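Local coordinates for protein ribonucleoside-diphosphate reductase, alpha chain (Actinobacillus ureae ATCC 25976, PDB 6DQX) that probably reduces ribonucleoside diphosphates to deoxyribonucleotides as the catalytic alpha subunit of a class Id ribonucleotide reductase, at residues E48-T51 / A52-I56; H78-R82 / G83-L87; P259-Y262 / K263-M267; T313-L316 / D317-M320; Q371-N374 / L375-T379. All blocks are in the same frame, centred on the assembly; numbering follows the deposited sequence.

Overall arrangement
All five contacts are local, between neighbours in sequence, so none closes a long loop and none nests in or crosses another; they follow in series along the chain. Contact 1 caps the start of helix 52-67. Contact 2 ends the next helix, 72-82, and turns into strand 85-87; contacts 1 and 2 touch through Ile-56 CG1 and Met-80 CE, 3.9 Å apart. Contact 3 is the short helix 260-264, remote from both. Contact 4, within helix 308-327, meets contact 2 where Phe-315 CE2 lies 4.0 Å from Leu-87 CD2, packing that helix against strand 85-87. Contact 5, early in helix 367-395, has its centre about 24 Å from that of contact 4.

Contact 1: E48-T51 / A52-I56; sequences EGTT and ALERI
Thr-51 and Glu-54 form a capping box at the start of helix 52-67, each side chain taking up a backbone N-H of the other residue. As N-cap, Thr-51 places OG1 between its own backbone N and carbonyl carbon (chi1 68°), a rotamer that turns the hydroxyl oxygen onto the first turn, where it accepts from Glu-54 N at 3.1 Å. Threonine suits the site because its short side chain brings an acceptor close to one of the first-turn N-H groups, which lack the usual i-4 helical carbonyl.

The return bond comes from the glutamate. Glu-54 CG stands anti to the backbone N (chi1 -175°) and the chain runs on extended, which carries the carboxylate back past the helix start. There OE1 accepts from Thr-51 N at 3.2 Å through its anti lone pair, in a nearly straight bond of 165°. The two side chains cross at about a right angle, and a negative charge here should also be favoured by the helix dipole.

Behind the box, Arg-55 N donates to Thr-51 O at 3.0 Å, the first full helical bond of this turn. The arginine bends at chi2 and sends its guanidinium away, to the carbonyls of Phe-95 and Trp-92, while its aliphatic base stays beside the loop. Thr-50 supplies the cover there, with CG2 resting 3.9 Å from Arg-55 CB.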
# COMPACT_ATOMS: atom_id res chain seq x y z
N GLU A 48 -14.43 -28.46 5.03
CA GLU A 48 -14.31 -29.79 5.62
C GLU A 48 -15.68 -30.20 6.13
O GLU A 48 -16.39 -29.41 6.75
CB GLU A 48 -13.27 -29.79 6.76
CG GLU A 48 -13.26 -31.04 7.63
CD GLU A 48 -12.07 -31.07 8.58
OE1 GLU A 48 -10.94 -31.34 8.10
OE2 GLU A 48 -12.26 -30.84 9.79
N GLY A 49 -16.08 -31.42 5.81
CA GLY A 49 -17.39 -31.95 6.21
C GLY A 49 -18.60 -31.53 5.37
O GLY A 49 -19.73 -31.73 5.81
N THR A 50 -18.38 -30.94 4.20
CA THR A 50 -19.47 -30.70 3.21
C THR A 50 -19.09 -31.46 1.94
O THR A 50 -17.98 -31.31 1.45
CB THR A 50 -19.64 -29.19 2.90
OG1 THR A 50 -20.09 -28.49 4.07
CG2 THR A 50 -20.69 -28.97 1.78
N THR A 51 -19.98 -32.32 1.44
CA THR A 51 -19.74 -33.04 0.19
C THR A 51 -20.13 -32.15 -1.00
O THR A 51 -20.90 -31.22 -0.84
CB THR A 51 -20.56 -34.33 0.07
OG1 THR A 51 -21.96 -34.02 -0.05
CG2 THR A 51 -20.32 -35.24 1.31
N ALA A 52 -19.62 -32.50 -2.19
CA ALA A 52 -20.00 -31.79 -3.44
C ALA A 52 -21.51 -31.79 -3.68
O ALA A 52 -22.10 -30.75 -3.94
CB ALA A 52 -19.28 -32.39 -4.63
N LEU A 53 -22.16 -32.94 -3.56
CA LEU A 53 -23.61 -33.01 -3.79
C LEU A 53 -24.37 -32.18 -2.77
O LEU A 53 -25.31 -31.49 -3.12
CB LEU A 53 -24.12 -34.46 -3.77
CG LEU A 53 -23.74 -35.37 -4.94
CD1 LEU A 53 -24.08 -36.84 -4.65
CD2 LEU A 53 -24.41 -34.88 -6.22
N GLU A 54 -23.98 -32.25 -1.51
CA GLU A 54 -24.61 -31.46 -0.46
C GLU A 54 -24.51 -29.96 -0.75
O GLU A 54 -25.46 -29.20 -0.57
CB GLU A 54 -23.89 -31.81 0.85
CG GLU A 54 -24.43 -31.20 2.10
CD GLU A 54 -23.81 -31.87 3.31
OE1 GLU A 54 -22.62 -32.31 3.25
OE2 GLU A 54 -24.51 -31.95 4.32
N ARG A 55 -23.34 -29.55 -1.19
CA ARG A 55 -23.11 -28.16 -1.56
C ARG A 55 -24.03 -27.72 -2.72
O ARG A 55 -24.62 -26.64 -2.66
CB ARG A 55 -21.63 -27.99 -1.91
CG ARG A 55 -21.17 -26.57 -2.20
CD ARG A 55 -21.19 -25.67 -1.00
NE ARG A 55 -20.94 -24.29 -1.42
CZ ARG A 55 -21.61 -23.20 -1.07
NH1 ARG A 55 -22.61 -23.25 -0.21
NH2 ARG A 55 -21.26 -22.03 -1.59
N ILE A 56 -24.21 -28.58 -3.72
CA ILE A 56 -25.05 -28.23 -4.88
C ILE A 56 -26.50 -28.05 -4.45
O ILE A 56 -27.16 -27.10 -4.84
CB ILE A 56 -24.93 -29.26 -6.01
CG1 ILE A 56 -23.50 -29.26 -6.59
CG2 ILE A 56 -25.97 -29.02 -7.09
CD1 ILE A 56 -23.16 -30.55 -7.31

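Contact 2: H78-R82 / G83-L87; sequences HYMAR and GYFSL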
# COMPACT_ATOMS: atom_id res chain seq x y z
N HIS A 78 -31.72 -29.96 -11.34
CA HIS A 78 -31.83 -30.80 -12.54
C HIS A 78 -30.80 -30.43 -13.59
O HIS A 78 -30.08 -31.29 -14.11
CB HIS A 78 -33.25 -30.77 -13.15
CG HIS A 78 -33.35 -31.53 -14.44
ND1 HIS A 78 -33.22 -32.91 -14.50
CD2 HIS A 78 -33.54 -31.12 -15.71
CE1 HIS A 78 -33.32 -33.30 -15.76
NE2 HIS A 78 -33.51 -32.23 -16.52
N TYR A 79 -30.71 -29.14 -13.89
CA TYR A 79 -29.73 -28.71 -14.87
C TYR A 79 -28.29 -28.96 -14.43
O TYR A 79 -27.45 -29.38 -15.27
CB TYR A 79 -29.99 -27.26 -15.27
CG TYR A 79 -31.31 -27.03 -15.98
CD1 TYR A 79 -31.81 -27.95 -16.93
CD2 TYR A 79 -32.05 -25.88 -15.74
CE1 TYR A 79 -33.01 -27.72 -17.59
CE2 TYR A 79 -33.25 -25.65 -16.40
CZ TYR A 79 -33.73 -26.56 -17.31
OH TYR A 79 -34.91 -26.30 -17.97
N MET A 80 -28.00 -28.76 -13.14
CA MET A 80 -26.71 -29.19 -12.60
C MET A 80 -26.47 -30.67 -12.84
O MET A 80 -25.37 -31.09 -13.28
CB MET A 80 -26.58 -28.86 -11.10
CG MET A 80 -26.47 -27.37 -10.78
SD MET A 80 -24.88 -26.65 -11.25
CE MET A 80 -23.84 -27.32 -9.96
N ALA A 81 -27.48 -31.47 -12.49
CA ALA A 81 -27.44 -32.94 -12.67
C ALA A 81 -27.14 -33.39 -14.10
O ALA A 81 -26.38 -34.33 -14.31
CB ALA A 81 -28.74 -33.58 -12.16
N ARG A 82 -27.69 -32.67 -15.09
CA ARG A 82 -27.45 -33.01 -16.49
C ARG A 82 -26.12 -32.51 -17.05
O ARG A 82 -25.79 -32.85 -18.19
CB ARG A 82 -28.60 -32.50 -17.36
CG ARG A 82 -29.99 -33.02 -17.00
CD ARG A 82 -30.03 -34.52 -16.68
NE ARG A 82 -29.69 -35.31 -17.84
CZ ARG A 82 -29.17 -36.53 -17.83
NH1 ARG A 82 -28.89 -37.17 -16.69
NH2 ARG A 82 -28.91 -37.12 -18.99
N GLY A 83 -25.37 -31.72 -16.27
CA GLY A 83 -24.06 -31.24 -16.70
C GLY A 83 -24.13 -29.98 -17.57
O GLY A 83 -23.20 -29.70 -18.32
N TYR A 84 -25.23 -29.23 -17.47
CA TYR A 84 -25.42 -28.03 -18.31
C TYR A 84 -24.73 -26.78 -17.79
O TYR A 84 -24.53 -25.86 -18.58
CB TYR A 84 -26.90 -27.69 -18.45
CG TYR A 84 -27.78 -28.75 -19.08
CD1 TYR A 84 -27.25 -29.82 -19.80
CD2 TYR A 84 -29.15 -28.66 -18.97
CE1 TYR A 84 -28.07 -30.77 -20.37
CE2 TYR A 84 -29.99 -29.60 -19.56
CZ TYR A 84 -29.44 -30.65 -20.26
OH TYR A 84 -30.28 -31.59 -20.83
N PHE A 85 -24.44 -26.73 -16.48
CA PHE A 85 -23.94 -25.53 -15.76
C PHE A 85 -22.60 -25.76 -15.13
O PHE A 85 -22.40 -26.75 -14.43
CB PHE A 85 -24.81 -25.19 -14.53
CG PHE A 85 -26.19 -24.71 -14.82
CD1 PHE A 85 -26.58 -24.31 -16.09
CD2 PHE A 85 -27.11 -24.63 -13.78
CE1 PHE A 85 -27.86 -23.88 -16.31
CE2 PHE A 85 -28.40 -24.19 -14.00
CZ PHE A 85 -28.77 -23.82 -15.28
N SER A 86 -21.71 -24.80 -15.29
CA SER A 86 -20.52 -24.69 -14.46
C SER A 86 -20.70 -23.44 -13.61
O SER A 86 -21.16 -22.43 -14.11
CB SER A 86 -19.29 -24.57 -15.36
OG SER A 86 -18.19 -24.01 -14.67
N LEU A 87 -20.34 -23.51 -12.33
CA LEU A 87 -20.41 -22.38 -11.41
C LEU A 87 -19.00 -21.90 -11.13
O LEU A 87 -18.05 -22.70 -11.15
CB LEU A 87 -21.10 -22.76 -10.10
CG LEU A 87 -22.41 -23.52 -10.21
CD1 LEU A 87 -22.95 -23.79 -8.83
CD2 LEU A 87 -23.42 -22.76 -11.05
O HOH W 1 -23.82 -29.00 -14.47
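Helix 72-82 ends in a Schellman motif, in which Tyr-84 N bonds to Tyr-79 O at 3.1 Å and Gly-83 N to Met-80 O at 3.1 Å, the latter donor lying above the carbonyl plane. Gly-83 takes a positive phi of 84°, which glycine adopts readily.

Across this turn Tyr-79, Tyr-84 and Phe-85 form an aromatic cluster. The tyrosine rings meet obliquely, CD1 of Tyr-79 being 3.4 Å from CD2 of Tyr-84. Tyr-79 CB makes a CH-pi contact over one face of the Phe-85 ring, 3.9 Å from its centroid. Arg-82 CB does likewise over Tyr-84, while its guanidinium continues to a salt bridge with Asp-29. Met-80, bent at chi2 and chi3, curls back to bring SD to the edge of the Phe-85 ring, near its plane and 5.2 Å from its centroid, a Met-aromatic contact suited to its flexible chain. A water donates to both Met-80 O and Phe-85 O, bridging helix end and strand.

Strand 85-87 runs at 99° to the helical segment 78-82 and pairs antiparallel with strand 288-296, while Tyr-79 and Phe-85 pack against helix 308-327.

Contact 3: P259-Y262 / K263-M267; sequences PDVY and KDKNM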
# COMPACT_ATOMS: atom_id res chain seq x y z
N PRO A 259 -23.40 -1.51 -24.33
CA PRO A 259 -24.85 -1.32 -24.44
C PRO A 259 -25.24 0.16 -24.55
O PRO A 259 -24.56 1.04 -23.99
CB PRO A 259 -25.39 -1.90 -23.14
CG PRO A 259 -24.26 -1.89 -22.19
CD PRO A 259 -23.01 -2.08 -23.03
N ASP A 260 -26.37 0.43 -25.21
CA ASP A 260 -26.86 1.81 -25.35
C ASP A 260 -26.87 2.60 -24.04
O ASP A 260 -26.53 3.80 -24.04
CB ASP A 260 -28.25 1.84 -25.97
CG ASP A 260 -28.27 1.45 -27.45
OD1 ASP A 260 -27.21 1.23 -28.08
OD2 ASP A 260 -29.39 1.33 -27.98
N VAL A 261 -27.27 1.96 -22.95
CA VAL A 261 -27.35 2.66 -21.65
C VAL A 261 -26.03 3.32 -21.27
O VAL A 261 -26.04 4.44 -20.74
CB VAL A 261 -27.86 1.77 -20.50
CG1 VAL A 261 -26.91 0.61 -20.24
CG2 VAL A 261 -28.08 2.58 -19.23
N TYR A 262 -24.90 2.67 -21.55
CA TYR A 262 -23.62 3.26 -21.18
C TYR A 262 -23.22 4.37 -22.14
O TYR A 262 -22.62 5.35 -21.73
CB TYR A 262 -22.53 2.20 -21.10
CG TYR A 262 -22.66 1.22 -19.92
CD1 TYR A 262 -23.41 1.53 -18.78
CD2 TYR A 262 -21.98 0.01 -19.95
CE1 TYR A 262 -23.49 0.65 -17.70
CE2 TYR A 262 -22.06 -0.89 -18.87
CZ TYR A 262 -22.80 -0.55 -17.75
OH TYR A 262 -22.85 -1.39 -16.66
N LYS A 263 -23.58 4.23 -23.41
CA LYS A 263 -23.38 5.29 -24.38
C LYS A 263 -24.22 6.52 -24.04
O LYS A 263 -23.74 7.66 -24.13
CB LYS A 263 -23.73 4.79 -25.79
CG LYS A 263 -22.74 3.77 -26.32
CD LYS A 263 -23.14 3.30 -27.70
CE LYS A 263 -22.10 2.33 -28.21
NZ LYS A 263 -22.51 1.84 -29.54
N ASP A 264 -25.46 6.27 -23.65
CA ASP A 264 -26.43 7.33 -23.33
C ASP A 264 -25.98 8.20 -22.15
O ASP A 264 -26.36 9.38 -22.05
CB ASP A 264 -27.78 6.73 -22.94
CG ASP A 264 -28.54 6.08 -24.13
OD1 ASP A 264 -28.22 6.31 -25.31
OD2 ASP A 264 -29.48 5.30 -23.84
N LYS A 265 -25.23 7.58 -21.24
CA LYS A 265 -24.84 8.19 -19.98
C LYS A 265 -23.32 8.44 -19.86
O LYS A 265 -22.83 8.75 -18.77
CB LYS A 265 -25.38 7.30 -18.85
CG LYS A 265 -26.92 7.36 -18.77
CD LYS A 265 -27.54 6.37 -17.81
CE LYS A 265 -29.06 6.57 -17.74
NZ LYS A 265 -29.70 5.89 -16.59
N ASN A 266 -22.61 8.35 -20.99
CA ASN A 266 -21.15 8.54 -21.08
C ASN A 266 -20.39 7.75 -20.06
O ASN A 266 -19.51 8.29 -19.38
CB ASN A 266 -20.76 10.02 -20.89
CG ASN A 266 -21.31 10.91 -21.94
OD1 ASN A 266 -21.61 10.47 -23.05
ND2 ASN A 266 -21.40 12.20 -21.61
N MET A 267 -20.72 6.47 -19.93
CA MET A 267 -20.04 5.62 -18.97
C MET A 267 -18.94 4.86 -19.71
O MET A 267 -19.16 3.78 -20.28
CB MET A 267 -21.03 4.73 -18.25
CG MET A 267 -22.11 5.56 -17.57
SD MET A 267 -23.21 4.63 -16.52
CE MET A 267 -22.38 4.75 -14.94
O HOH W 2 -24.95 -0.20 -28.28
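Tyr-262 and Met-267 cross obliquely where the short helix 260-264 unwinds, in a Met-aromatic contact that brings the sulfur nearest one corner of the ring. SD lies 3.8 Å from Tyr-262 CD1 and 60° off the ring normal. Met-267 reaches it with CG beside its own backbone N (chi1 -57°) and a bend at chi3, a path that an unbranched, pliable side chain follows easily. The same two residues are joined through their backbones: Met-267 N donates to Tyr-262 O at 2.8 Å, almost straight at 173°, a bond that holds the two residues close at the end of the helix.

On the preceding turn the side chains are set differently. Lys-265 passes obliquely by Val-261, its CD 4.1 Å from Val-261 CG2, so that its methylenes meet the branched valine while the ammonium continues to Ile-400 O. Lys-263 runs extended toward Ala-256 O; a water accepts weakly from its NZ and donates to Asp-260 OD1 at 2.7 Å, linking opposite charges otherwise 5.0 Å apart. Asp-264 N donates to Asp-260 O at 2.7 Å, whereas its carboxylate bonds to Tyr-404 and to a glycerol probably from the crystallisation liquor.

The tyrosine hydroxyl meets Thr-409, and its ring packs on Phe-339 and His-343 of helix 334-343. Met-267 also touches His-343, while Val-261 is covered by Ile-400 and Tyr-404, joining helix 260-264 to a loop far along the chain.

Contact 4: T313-L316 / D317-M320; sequences TYFL and DVVM. With EDO (1,2-ethanediol), chain F.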
# COMPACT_ATOMS: atom_id res chain seq x y z
N THR A 313 -29.25 -17.31 -15.58
CA THR A 313 -29.33 -15.85 -15.48
C THR A 313 -29.98 -15.38 -14.16
O THR A 313 -29.44 -14.49 -13.45
CB THR A 313 -30.07 -15.27 -16.70
OG1 THR A 313 -29.40 -15.71 -17.90
CG2 THR A 313 -30.14 -13.75 -16.64
N TYR A 314 -31.12 -16.00 -13.82
CA TYR A 314 -31.80 -15.79 -12.54
C TYR A 314 -30.85 -16.06 -11.39
O TYR A 314 -30.79 -15.29 -10.43
CB TYR A 314 -33.01 -16.70 -12.40
CG TYR A 314 -34.29 -16.20 -13.03
CD1 TYR A 314 -34.33 -15.72 -14.33
CD2 TYR A 314 -35.48 -16.23 -12.31
CE1 TYR A 314 -35.52 -15.29 -14.91
CE2 TYR A 314 -36.68 -15.81 -12.86
CZ TYR A 314 -36.70 -15.35 -14.16
OH TYR A 314 -37.89 -14.95 -14.70
N PHE A 315 -30.05 -17.12 -11.52
CA PHE A 315 -29.11 -17.49 -10.47
C PHE A 315 -28.05 -16.42 -10.28
O PHE A 315 -27.74 -16.03 -9.15
CB PHE A 315 -28.44 -18.85 -10.76
CG PHE A 315 -27.40 -19.23 -9.76
CD1 PHE A 315 -27.79 -19.59 -8.49
CD2 PHE A 315 -26.04 -19.25 -10.10
CE1 PHE A 315 -26.84 -19.95 -7.55
CE2 PHE A 315 -25.09 -19.62 -9.18
CZ PHE A 315 -25.50 -20.00 -7.90
N LEU A 316 -27.48 -15.95 -11.39
CA LEU A 316 -26.46 -14.90 -11.33
C LEU A 316 -27.01 -13.59 -10.75
O LEU A 316 -26.31 -12.89 -10.01
CB LEU A 316 -25.83 -14.70 -12.69
CG LEU A 316 -24.94 -15.88 -13.14
CD1 LEU A 316 -24.32 -15.57 -14.47
CD2 LEU A 316 -23.84 -16.20 -12.12
N ASP A 317 -28.27 -13.29 -11.02
CA ASP A 317 -28.86 -12.11 -10.40
C ASP A 317 -28.96 -12.25 -8.88
O ASP A 317 -28.69 -11.29 -8.18
CB ASP A 317 -30.21 -11.78 -11.00
CG ASP A 317 -30.65 -10.38 -10.65
OD1 ASP A 317 -29.89 -9.43 -10.94
OD2 ASP A 317 -31.77 -10.21 -10.10
N VAL A 318 -29.33 -13.42 -8.36
CA VAL A 318 -29.34 -13.58 -6.89
C VAL A 318 -27.95 -13.60 -6.28
O VAL A 318 -27.77 -13.17 -5.15
CB VAL A 318 -30.14 -14.80 -6.40
CG1 VAL A 318 -31.54 -14.69 -6.85
CG2 VAL A 318 -29.59 -16.13 -6.84
N VAL A 319 -26.96 -14.09 -7.04
CA VAL A 319 -25.58 -13.97 -6.64
C VAL A 319 -25.17 -12.51 -6.46
O VAL A 319 -24.57 -12.14 -5.44
CB VAL A 319 -24.64 -14.73 -7.62
CG1 VAL A 319 -23.18 -14.40 -7.34
CG2 VAL A 319 -24.89 -16.24 -7.54
N MET A 320 -25.53 -11.64 -7.42
CA MET A 320 -25.27 -10.22 -7.27
C MET A 320 -26.01 -9.62 -6.06
O MET A 320 -25.45 -8.78 -5.35
CB MET A 320 -25.65 -9.45 -8.55
CG MET A 320 -25.07 -8.04 -8.66
SD MET A 320 -23.27 -7.85 -8.54
CE MET A 320 -22.69 -9.42 -9.24
C1 EDO F . -33.52 -11.47 -5.79
O1 EDO F . -32.28 -11.53 -5.07
C2 EDO F . -33.30 -11.33 -7.29
O2 EDO F . -32.32 -10.34 -7.57
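Phe-315 holds CG anti to its N (chi1 176°), and Val-319, one turn on, places CG2 anti to its carbonyl carbon (chi1 170°), the branch that reaches back over one face of the phenyl ring. This is a CH-pi contact: CG2 stands 3.9 Å from the ring centroid and 19° off the normal, displaced toward the rim, with CE2 of Phe-315 among the nearest ring atoms to Val-319 CG2. Val-318 approaches the same ring obliquely. Its CG2 lies between backbone N and carbonyl carbon, a rotamer that presses the methyl to 3.0 Å from Phe-315 O.

These are i to i+3 and i to i+4 neighbours on helix 308-327 in the barrel domain, whose regular bonds include Val-319 N to Phe-315 O at 3.0 Å. Phenylalanine and valine suit this buried flank: the ring also meets Phe-76, Phe-95 and helix 52-67, while Val-319 and Leu-316 pack on Cys-291 of strand 288-296.

Asp-317 points its carboxylate elsewhere. OD1 takes a salt bridge from Arg-344 and a hydrogen bond from Asn-408, and OD2 a salt bridge from Arg-407, partners that satisfy the buried charge and probably favour its ionised form. A 1,2-ethanediol, likely from the crystallisation liquor, adds a bond from its O2 to Asp-317 OD2 at 2.6 Å, and its O1 lies 3.7 Å from Val-318 CG1.

Contact 5: Q371-N374 / L375-T379; sequences QKNN and LIFKT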
# COMPACT_ATOMS: atom_id res chain seq x y z
N GLN A 371 -21.18 -21.70 -38.67
CA GLN A 371 -22.64 -21.79 -38.55
C GLN A 371 -23.12 -22.07 -37.14
O GLN A 371 -24.09 -21.46 -36.67
CB GLN A 371 -23.22 -22.86 -39.47
CG GLN A 371 -22.94 -22.55 -40.92
CD GLN A 371 -23.54 -23.60 -41.82
OE1 GLN A 371 -23.31 -24.81 -41.63
NE2 GLN A 371 -24.37 -23.16 -42.78
N LYS A 372 -22.47 -23.02 -36.49
CA LYS A 372 -22.82 -23.37 -35.11
C LYS A 372 -22.51 -22.22 -34.13
O LYS A 372 -23.27 -21.99 -33.17
CB LYS A 372 -22.08 -24.64 -34.67
CG LYS A 372 -22.48 -25.93 -35.41
CD LYS A 372 -23.92 -26.30 -35.18
CE LYS A 372 -24.14 -27.78 -35.49
NZ LYS A 372 -25.58 -28.06 -35.45
N ASN A 373 -21.43 -21.52 -34.41
CA ASN A 373 -20.97 -20.37 -33.55
C ASN A 373 -22.07 -19.31 -33.56
O ASN A 373 -22.51 -18.84 -32.52
CB ASN A 373 -19.66 -19.83 -34.13
CG ASN A 373 -18.90 -18.94 -33.18
OD1 ASN A 373 -18.87 -19.18 -31.98
ND2 ASN A 373 -18.27 -17.90 -33.72
N ASN A 374 -22.56 -18.97 -34.77
CA ASN A 374 -23.63 -18.01 -34.88
C ASN A 374 -24.90 -18.46 -34.15
O ASN A 374 -25.52 -17.66 -33.44
CB ASN A 374 -23.96 -17.74 -36.36
CG ASN A 374 -24.99 -16.66 -36.52
OD1 ASN A 374 -24.69 -15.49 -36.31
ND2 ASN A 374 -26.21 -17.04 -36.95
N LEU A 375 -25.29 -19.71 -34.36
CA LEU A 375 -26.51 -20.27 -33.78
C LEU A 375 -26.45 -20.24 -32.25
O LEU A 375 -27.37 -19.79 -31.59
CB LEU A 375 -26.70 -21.71 -34.24
CG LEU A 375 -27.88 -22.45 -33.61
CD1 LEU A 375 -29.20 -21.74 -33.91
CD2 LEU A 375 -27.88 -23.88 -34.08
N ILE A 376 -25.37 -20.77 -31.71
CA ILE A 376 -25.23 -20.88 -30.25
C ILE A 376 -25.27 -19.52 -29.57
O ILE A 376 -26.05 -19.30 -28.61
CB ILE A 376 -23.95 -21.65 -29.90
CG1 ILE A 376 -24.19 -23.14 -30.21
CG2 ILE A 376 -23.57 -21.46 -28.43
CD1 ILE A 376 -22.99 -24.04 -30.04
N PHE A 377 -24.45 -18.60 -30.07
CA PHE A 377 -24.33 -17.30 -29.40
C PHE A 377 -25.53 -16.39 -29.62
O PHE A 377 -25.91 -15.67 -28.73
CB PHE A 377 -22.99 -16.69 -29.70
CG PHE A 377 -21.89 -17.43 -29.00
CD1 PHE A 377 -21.62 -17.17 -27.65
CD2 PHE A 377 -21.21 -18.42 -29.63
CE1 PHE A 377 -20.63 -17.88 -27.01
CE2 PHE A 377 -20.25 -19.16 -28.99
CZ PHE A 377 -19.94 -18.86 -27.67
N LYS A 378 -26.20 -16.53 -30.78
CA LYS A 378 -27.47 -15.87 -30.99
C LYS A 378 -28.53 -16.35 -30.00
O LYS A 378 -29.32 -15.54 -29.45
CB LYS A 378 -27.94 -16.04 -32.45
CG LYS A 378 -29.23 -15.26 -32.78
CD LYS A 378 -29.56 -15.37 -34.28
CE LYS A 378 -30.69 -14.43 -34.67
NZ LYS A 378 -32.02 -15.01 -34.33
N THR A 379 -28.59 -17.66 -29.81
CA THR A 379 -29.55 -18.27 -28.90
C THR A 379 -29.31 -17.78 -27.47
O THR A 379 -30.25 -17.40 -26.75
CB THR A 379 -29.46 -19.80 -28.94
OG1 THR A 379 -29.70 -20.27 -30.28
CG2 THR A 379 -30.44 -20.45 -28.01
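Gln-371 meets the next turn through its backbone, its O accepting from Leu-375 N at 3.1 Å, while the polar end of its side chain leads outward, as befits an exposed position. Lys-372 follows with its O bound to Ile-376 N at 2.8 Å. Ile-376 lays CG1 3.3 Å from Lys-372 O, and its branched side chain fills the buried side against Trp-353 and Tyr-356.

Asn-373 carries the main side-chain contact. With CG anti to the backbone N (chi1 -164°), its amide swings along the helix toward Phe-377, and OD1 comes to 3.3 Å from Phe-377 CE2. Amide and ring planes stand 77° apart. Asn-373 O, besides accepting from Phe-377 N, lies in the plane of the ring at its edge, 3.2 Å from Phe-377 CD2, where the slightly positive C-H rim can face an oxygen. The amide is held by partners on helix 502-513: ND2 donates to Gln-511 OE1 and Gln-508 O, and OD1 accepts from Arg-512, so asparagine can serve as both donor and acceptor in a buried place.

Asn-374 closes the segment, its O accepting from Lys-378 N at 3.0 Å and its OD1 bonded to Tyr-515. Lys-378 then reaches on to a salt bridge with Glu-382.

At the far end Thr-379 OG1 donates to Leu-375 O at 2.7 Å. That oxygen also accepts Thr-379 N, from the opposite face of its plane, a pairing common for threonine within an alpha helix, here the long helix 367-395 of the barrel domain.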